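Local coordinates for mandelate racemase / muconate lactonizing enzyme family protein (Agrobacterium tumefaciens, PDB 4DXK), which belongs to the mandelate racemase subgroup of the enolase superfamily and is probably a lyase or racemase acting on a carboxylic acid, as in its relatives, at residues G109-I115 with S333-A339; I3-E7 with R393-A397. All coordinates share one frame; numbering follows the deposited sequence.

Interaction 1: G109-I115 with S333-A339; sequences GFSRREI and SLNAPNA
The guanidinium of Arg112 meets the carbonyls of Ser333, Ala336 and Pro337 around its edge, while Ala339 O lies 3.7 Å above one face, offset toward the rim. The loop running into strand 115-118 binds the backbone carbonyls at the C-terminal end of helix 323-335, in the TIM-barrel domain of the enolase fold, and in the turn after it. Arg112 NH1 carries two bonds, 2.8 Å to Ser333 O and 2.8 Å to Ala336 O; the second is nearly straight (171°) and lies in the guanidinium plane, though it meets Ala336 O from above the carbonyl plane. Ala339 N reaches that oxygen from the opposite face, closing the turn. NH2 adds a bond to Pro337 O, and a bend at chi3 (61°) brings the group over the helix end. The Phe110 ring has Leu334 CD1 at its edge, near the ring plane. Leu334 O receives Arg112 N and, more weakly, Ser111 N; the Leu334 side chain packs against the loop, its CD2 3.7 Å from Glu114 CA. Asn335 ND2 also binds Asp62 of a second subunit, and here it donates to Gly109 O at 3.0 Å, on a lone pair. Beside it, Ser111 OG gives its proton to Asn335 O at 2.7 Å.

Interaction 2: I3-E7 with R393-A397; sequences ITKLE and RFSDA
A water joins the two backbones beyond the Leu6-Ser395 pair: it donates to Thr4 O at 2.6 Å and accepts from Ala397 N. The ladder is antiparallel, pairing strand 3-11 with the C-terminal strand 390-396, which forms an outer strand of the four-stranded sheet in the N-terminal capping domain of this enolase-superfamily fold. On its other side strand 3-11 carries a classic beta bulge, Thr4 and Lys5 together facing His23 of strand 17-24. The strands 3-7 and 393-396 run at 157° to each other. Leu6 and Ser395 form a hydrogen-bonded pair, Leu6 N to Ser395 O at 2.9 Å and Ser395 N to Leu6 O at 2.8 Å, the latter in the carbonyl plane. Their side chains go to the face covered by helix 38-53, where Leu6 meets Ile49 and Ser395 OG bonds His46.

On the other face Phe394 is flanked by two side chains. In the conformer given, Lys5 is bent at chi3, crosses it obliquely and brings CE within 3.5 Å of Phe394 CD2. Glu7 lies alongside, pointing the same way, its carboxylate plane 29° from the ring. With CG anti to the backbone N (chi1 171°), the extended Glu7 chain runs alongside the ring from CB to the carboxylate. Two partners fix its rotation: His23 bonds OE1, and Arg392 forms a salt bridge with OE2, which would probably favour the charged form. Against the ring itself, Glu7 CD comes to 3.4 Å from Phe394 CE2.

How the interactions relate
The two contacts sit about 34 Å apart, centre to centre, in different domains, and share no helix or strand. Interaction 1 is the more buried: seven of its thirteen touching residues are buried, it buries 537 Å² in all, and a second subunit packs against it. Interaction 2 buries 362 Å², lies farther from the centre of the chain and is touched by no other protein chain. Their chemistry follows suit. At 109-115 with 333-339, side-chain and backbone N-H groups, with a serine hydroxyl, bond carbonyls mostly at and just beyond a helix end, whereas at 3-7 with 393-397 backbone pairing does the joining and side chains add flanking packing. The second contact also brings the two ends of the chain together.

Interaction 1: G109-I115 with S333-A339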
ATOM      1  N   GLY A 109      -1.605  38.626   9.849  1.00  9.36           N
ATOM      2  CA  GLY A 109      -0.596  39.638   9.612  1.00  9.32           C
ATOM      3  C   GLY A 109      -0.090  39.713   8.187  1.00  8.76           C
ATOM      4  O   GLY A 109      -0.247  38.765   7.412  1.00  9.12           O
ATOM      5  N   PHE A 110       0.512  40.842   7.838  1.00  9.40           N
ATOM      6  CA  PHE A 110       1.151  41.005   6.535  1.00 10.62           C
ATOM      7  C   PHE A 110       2.501  40.304   6.535  1.00 12.46           C
ATOM      8  O   PHE A 110       3.521  40.904   6.906  1.00 15.82           O
ATOM      9  CB  PHE A 110       1.369  42.486   6.230  1.00 10.06           C
ATOM     10  CG  PHE A 110       0.114  43.237   5.888  1.00 10.67           C
ATOM     11  CD1 PHE A 110      -0.698  43.767   6.889  1.00 11.14           C
ATOM     12  CD2 PHE A 110      -0.230  43.455   4.561  1.00 10.48           C
ATOM     13  CE1 PHE A 110      -1.847  44.485   6.567  1.00 12.05           C
ATOM     14  CE2 PHE A 110      -1.382  44.162   4.228  1.00 11.42           C
ATOM     15  CZ  PHE A 110      -2.193  44.682   5.233  1.00 11.89           C
ATOM     16  N   SER A 111       2.534  39.052   6.101  1.00  9.25           N
ATOM     17  CA  SER A 111       3.793  38.329   6.025  1.00  9.45           C
ATOM     18  C   SER A 111       4.700  38.900   4.942  1.00  9.97           C
ATOM     19  O   SER A 111       5.920  38.752   5.004  1.00 12.03           O
ATOM     20  CB  SER A 111       3.530  36.845   5.832  1.00  9.30           C
ATOM     21  OG  SER A 111       2.714  36.364   6.891  1.00  9.82           O
ATOM     22  N   ARG A 112       4.091  39.559   3.962  1.00 10.12           N
ATOM     23  CA  ARG A 112       4.802  40.337   2.951  1.00  9.96           C
ATOM     24  C   ARG A 112       3.919  41.545   2.659  1.00  9.80           C
ATOM     25  O   ARG A 112       2.713  41.528   2.931  1.00 11.42           O
ATOM     26  CB  ARG A 112       5.046  39.498   1.684  1.00 10.69           C
ATOM     27  CG  ARG A 112       3.765  38.907   1.084  1.00  9.50           C
ATOM     28  CD  ARG A 112       4.027  37.923  -0.063  1.00  9.64           C
ATOM     29  NE  ARG A 112       4.815  36.779   0.379  1.00 10.38           N
ATOM     30  CZ  ARG A 112       4.317  35.714   1.000  1.00  9.60           C
ATOM     31  NH1 ARG A 112       3.018  35.613   1.241  1.00  9.99           N
ATOM     32  NH2 ARG A 112       5.131  34.737   1.383  1.00 11.64           N
ATOM     33  N   ARG A 113       4.517  42.581   2.084  0.52 11.69           N
ATOM     34  CA  ARG A 113       3.808  43.821   1.795  0.52 13.76           C
ATOM     35  C   ARG A 113       3.306  43.855   0.354  0.52 11.60           C
ATOM     36  O   ARG A 113       2.419  44.633   0.007  0.52 14.03           O
ATOM     37  CB  ARG A 113       4.725  45.016   2.064  0.52 15.91           C
ATOM     38  CG  ARG A 113       5.102  45.195   3.529  0.52 27.16           C
ATOM     39  CD  ARG A 113       3.894  45.616   4.351  0.52 31.43           C
ATOM     40  NE  ARG A 113       4.155  45.546   5.786  0.52 27.17           N
ATOM     41  CZ  ARG A 113       3.260  45.842   6.723  0.52 20.94           C
ATOM     42  NH1 ARG A 113       2.041  46.237   6.383  0.52 21.91           N
ATOM     43  NH2 ARG A 113       3.584  45.743   8.003  0.52 23.21           N
ATOM     44  N   GLU A 114       3.884  43.001  -0.481  1.00 11.54           N
ATOM     45  CA  GLU A 114       3.469  42.871  -1.870  1.00 12.33           C
ATOM     46  C   GLU A 114       3.867  41.474  -2.302  1.00 11.38           C
ATOM     47  O   GLU A 114       4.689  40.823  -1.644  1.00 12.24           O
ATOM     48  CB  GLU A 114       4.154  43.920  -2.746  1.00 14.14           C
ATOM     49  CG  GLU A 114       5.664  43.778  -2.794  1.00 16.43           C
ATOM     50  CD  GLU A 114       6.350  44.904  -3.549  1.00 26.87           C
ATOM     51  OE1 GLU A 114       5.644  45.782  -4.097  1.00 26.73           O
ATOM     52  OE2 GLU A 114       7.599  44.911  -3.591  1.00 33.20           O
ATOM     53  N   ILE A 115       3.298  41.011  -3.408  1.00 10.42           N
ATOM     54  CA  ILE A 115       3.604  39.682  -3.901  1.00 11.22           C
ATOM     55  C   ILE A 115       3.683  39.711  -5.414  1.00 10.91           C
ATOM     56  O   ILE A 115       2.985  40.479  -6.073  1.00 11.79           O
ATOM     57  CB  ILE A 115       2.563  38.625  -3.427  1.00 10.26           C
ATOM     58  CG1 ILE A 115       3.053  37.198  -3.719  1.00 10.93           C
ATOM     59  CG2 ILE A 115       1.202  38.889  -4.053  1.00 11.63           C
ATOM     60  CD1 ILE A 115       2.135  36.118  -3.177  1.00 11.60           C
ATOM     61  N   SER A 333      -2.986  36.383  -0.033  1.00  7.79           N
ATOM     62  CA  SER A 333      -1.634  36.200  -0.537  1.00  8.73           C
ATOM     63  C   SER A 333      -0.584  37.002   0.221  1.00  8.80           C
ATOM     64  O   SER A 333       0.577  36.622   0.216  1.00  9.64           O
ATOM     65  CB  SER A 333      -1.579  36.542  -2.024  1.00  8.89           C
ATOM     66  OG  SER A 333      -2.271  35.563  -2.775  1.00  9.50           O
ATOM     67  N   LEU A 334      -0.966  38.113   0.849  1.00  7.91           N
ATOM     68  CA  LEU A 334      -0.009  38.860   1.660  1.00  8.54           C
ATOM     69  C   LEU A 334       0.162  38.219   3.031  1.00  7.65           C
ATOM     70  O   LEU A 334       1.205  38.362   3.665  1.00  9.03           O
ATOM     71  CB  LEU A 334      -0.421  40.328   1.806  1.00  8.92           C
ATOM     72  CG  LEU A 334      -0.491  41.107   0.490  1.00  9.30           C
ATOM     73  CD1 LEU A 334      -0.724  42.576   0.790  1.00 11.34           C
ATOM     74  CD2 LEU A 334       0.741  40.947  -0.372  1.00 10.93           C
ATOM     75  N   ASN A 335      -0.859  37.512   3.500  1.00  8.20           N
ATOM     76  CA  ASN A 335      -0.766  36.836   4.784  1.00  8.47           C
ATOM     77  C   ASN A 335      -0.116  35.451   4.724  1.00  7.45           C
ATOM     78  O   ASN A 335       0.770  35.139   5.508  1.00  7.87           O
ATOM     79  CB  ASN A 335      -2.138  36.692   5.442  1.00  9.35           C
ATOM     80  CG  ASN A 335      -2.109  35.700   6.565  1.00  9.70           C
ATOM     81  OD1 ASN A 335      -2.546  34.547   6.402  1.00 10.89           O
ATOM     82  ND2 ASN A 335      -1.528  36.095   7.684  1.00  9.96           N
ATOM     83  N   ALA A 336      -0.584  34.597   3.821  1.00  8.28           N
ATOM     84  CA  ALA A 336      -0.191  33.192   3.861  1.00  7.98           C
ATOM     85  C   ALA A 336       1.291  33.052   3.560  1.00  7.87           C
ATOM     86  O   ALA A 336       1.732  33.438   2.490  1.00  8.56           O
ATOM     87  CB  ALA A 336      -1.005  32.388   2.874  1.00  9.92           C
ATOM     88  N   PRO A 337       2.077  32.488   4.493  1.00  8.44           N
ATOM     89  CA  PRO A 337       3.513  32.403   4.214  1.00  9.59           C
ATOM     90  C   PRO A 337       3.845  31.623   2.946  1.00  8.76           C
ATOM     91  O   PRO A 337       4.839  31.925   2.285  1.00  9.57           O
ATOM     92  CB  PRO A 337       4.072  31.714   5.466  1.00 11.46           C
ATOM     93  CG  PRO A 337       3.148  32.187   6.551  1.00 11.60           C
ATOM     94  CD  PRO A 337       1.775  32.161   5.900  1.00  9.56           C
ATOM     95  N   ASN A 338       3.001  30.667   2.574  1.00  8.74           N
ATOM     96  CA  ASN A 338       3.244  29.853   1.385  1.00  8.45           C
ATOM     97  C   ASN A 338       2.536  30.357   0.130  1.00  7.70           C
ATOM     98  O   ASN A 338       2.458  29.625  -0.848  1.00  8.95           O
ATOM     99  CB  ASN A 338       2.878  28.382   1.633  1.00  8.69           C
ATOM    100  CG  ASN A 338       1.405  28.186   1.888  1.00  8.91           C
ATOM    101  OD1 ASN A 338       0.748  29.069   2.445  1.00  9.46           O
ATOM    102  ND2 ASN A 338       0.873  27.030   1.496  1.00  8.73           N
ATOM    103  N   ALA A 339       2.037  31.594   0.125  1.00  8.16           N
ATOM    104  CA  ALA A 339       1.501  32.145  -1.127  1.00  8.40           C
ATOM    105  C   ALA A 339       2.649  32.396  -2.108  1.00  7.98           C
ATOM    106  O   ALA A 339       3.635  33.057  -1.774  1.00 10.07           O
ATOM    107  CB  ALA A 339       0.720  33.421  -0.883  1.00  9.56           C
TER

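Interaction 2: I3-E7 with R393-A397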
ATOM      1  N   ILE A   3     -26.756  41.129  11.687  1.00 10.75           N
ATOM      2  CA  ILE A   3     -27.078  41.273  10.275  1.00 10.25           C
ATOM      3  C   ILE A   3     -28.541  41.683  10.146  1.00 11.17           C
ATOM      4  O   ILE A   3     -29.426  41.077  10.763  1.00 11.56           O
ATOM      5  CB  ILE A   3     -26.835  39.952   9.529  1.00  8.87           C
ATOM      6  CG1 ILE A   3     -25.342  39.596   9.562  1.00 10.27           C
ATOM      7  CG2 ILE A   3     -27.361  40.034   8.100  1.00 10.28           C
ATOM      8  CD1 ILE A   3     -25.030  38.191   9.078  1.00  9.87           C
ATOM      9  N   THR A   4     -28.794  42.724   9.360  1.00 10.49           N
ATOM     10  CA  THR A   4     -30.151  43.216   9.170  1.00 10.57           C
ATOM     11  C   THR A   4     -30.693  42.951   7.773  1.00 12.08           C
ATOM     12  O   THR A   4     -31.902  42.780   7.600  1.00 14.69           O
ATOM     13  CB  THR A   4     -30.221  44.725   9.415  1.00 12.15           C
ATOM     14  OG1 THR A   4     -29.170  45.348   8.668  1.00 14.32           O
ATOM     15  CG2 THR A   4     -30.076  45.041  10.904  1.00 14.04           C
ATOM     16  N   LYS A   5     -29.832  43.019   6.761  0.51 12.73           N
ATOM     17  CA  LYS A   5     -30.276  42.846   5.375  0.51 12.71           C
ATOM     18  C   LYS A   5     -29.228  42.125   4.548  0.51 10.19           C
ATOM     19  O   LYS A   5     -28.030  42.286   4.774  0.51 12.66           O
ATOM     20  CB  LYS A   5     -30.540  44.197   4.700  0.51 10.81           C
ATOM     21  CG  LYS A   5     -31.462  45.133   5.440  0.51 14.23           C
ATOM     22  CD  LYS A   5     -31.429  46.528   4.833  0.51 24.74           C
ATOM     23  CE  LYS A   5     -31.693  46.496   3.336  0.51 28.59           C
ATOM     24  NZ  LYS A   5     -31.805  47.869   2.750  0.51 34.31           N
ATOM     25  N   LEU A   6     -29.689  41.344   3.579  1.00 10.95           N
ATOM     26  CA  LEU A   6     -28.819  40.803   2.545  1.00 11.12           C
ATOM     27  C   LEU A   6     -29.223  41.413   1.227  1.00 10.09           C
ATOM     28  O   LEU A   6     -30.397  41.360   0.835  1.00 12.87           O
ATOM     29  CB  LEU A   6     -28.943  39.288   2.418  1.00 16.08           C
ATOM     30  CG  LEU A   6     -28.434  38.383   3.524  1.00 15.42           C
ATOM     31  CD1 LEU A   6     -28.303  36.951   2.990  1.00 13.20           C
ATOM     32  CD2 LEU A   6     -27.115  38.895   4.098  1.00 16.71           C
ATOM     33  N   GLU A   7     -28.254  41.986   0.534  1.00 10.24           N
ATOM     34  CA  GLU A   7     -28.493  42.652  -0.736  1.00 11.96           C
ATOM     35  C   GLU A   7     -27.650  41.960  -1.797  1.00 12.93           C
ATOM     36  O   GLU A   7     -26.465  41.695  -1.577  1.00 14.82           O
ATOM     37  CB  GLU A   7     -28.110  44.130  -0.621  1.00 12.08           C
ATOM     38  CG  GLU A   7     -28.121  44.890  -1.937  1.00 14.62           C
ATOM     39  CD  GLU A   7     -27.652  46.326  -1.785  1.00 17.37           C
ATOM     40  OE1 GLU A   7     -27.130  46.693  -0.708  1.00 17.25           O
ATOM     41  OE2 GLU A   7     -27.802  47.099  -2.749  1.00 16.77           O
ATOM     42  N   ARG A 393     -31.552  43.031  -5.325  1.00 13.66           N
ATOM     43  CA  ARG A 393     -32.595  42.345  -4.576  1.00 13.51           C
ATOM     44  C   ARG A 393     -32.217  42.323  -3.104  1.00 12.42           C
ATOM     45  O   ARG A 393     -31.039  42.183  -2.755  1.00 11.29           O
ATOM     46  CB  ARG A 393     -32.803  40.925  -5.089  1.00 14.34           C
ATOM     47  CG  ARG A 393     -33.945  40.223  -4.393  1.00 21.39           C
ATOM     48  CD  ARG A 393     -34.222  38.850  -4.964  1.00 25.07           C
ATOM     49  NE  ARG A 393     -35.142  38.130  -4.092  1.00 22.51           N
ATOM     50  CZ  ARG A 393     -35.380  36.828  -4.167  1.00 24.06           C
ATOM     51  NH1 ARG A 393     -34.752  36.088  -5.074  1.00 22.50           N
ATOM     52  NH2 ARG A 393     -36.232  36.264  -3.322  1.00 27.02           N
ATOM     53  N   PHE A 394     -33.215  42.466  -2.240  1.00 13.15           N
ATOM     54  CA  PHE A 394     -32.999  42.554  -0.802  1.00 12.56           C
ATOM     55  C   PHE A 394     -33.788  41.505  -0.030  1.00 12.71           C
ATOM     56  O   PHE A 394     -34.918  41.176  -0.403  1.00 16.83           O
ATOM     57  CB  PHE A 394     -33.445  43.930  -0.297  1.00 15.84           C
ATOM     58  CG  PHE A 394     -32.623  45.073  -0.819  1.00 16.83           C
ATOM     59  CD1 PHE A 394     -32.928  45.665  -2.037  1.00 20.91           C
ATOM     60  CD2 PHE A 394     -31.554  45.560  -0.084  1.00 20.37           C
ATOM     61  CE1 PHE A 394     -32.171  46.725  -2.516  1.00 22.19           C
ATOM     62  CE2 PHE A 394     -30.798  46.620  -0.554  1.00 22.55           C
ATOM     63  CZ  PHE A 394     -31.109  47.198  -1.774  1.00 22.48           C
ATOM     64  N   SER A 395     -33.193  41.002   1.048  1.00 11.40           N
ATOM     65  CA  SER A 395     -33.910  40.247   2.071  1.00 12.25           C
ATOM     66  C   SER A 395     -33.711  40.930   3.411  1.00 13.24           C
ATOM     67  O   SER A 395     -32.616  41.407   3.717  1.00 12.95           O
ATOM     68  CB  SER A 395     -33.370  38.827   2.195  1.00 12.42           C
ATOM     69  OG  SER A 395     -33.726  38.017   1.092  1.00 14.20           O
ATOM     70  N   ASP A 396     -34.762  40.947   4.220  1.00 12.56           N
ATOM     71  CA  ASP A 396     -34.668  41.442   5.588  1.00 13.64           C
ATOM     72  C   ASP A 396     -35.610  40.642   6.484  1.00 13.52           C
ATOM     73  O   ASP A 396     -36.166  39.631   6.053  1.00 15.22           O
ATOM     74  CB  ASP A 396     -34.950  42.950   5.669  1.00 16.50           C
ATOM     75  CG  ASP A 396     -36.305  43.340   5.093  1.00 20.61           C
ATOM     76  OD1 ASP A 396     -37.205  42.479   4.965  1.00 18.26           O
ATOM     77  OD2 ASP A 396     -36.471  44.540   4.786  1.00 24.75           O
ATOM     78  N   ALA A 397     -35.788  41.095   7.720  1.00 16.21           N
ATOM     79  CA  ALA A 397     -36.592  40.353   8.687  1.00 19.34           C
ATOM     80  C   ALA A 397     -38.025  40.143   8.192  1.00 19.19           C
ATOM     81  O   ALA A 397     -38.638  39.110   8.455  1.00 21.84           O
ATOM     82  CB  ALA A 397     -36.585  41.056  10.036  1.00 20.43           C
TER
HETATM   83  O   HOH W   1     -34.033  43.038   9.153  1.00 17.98           O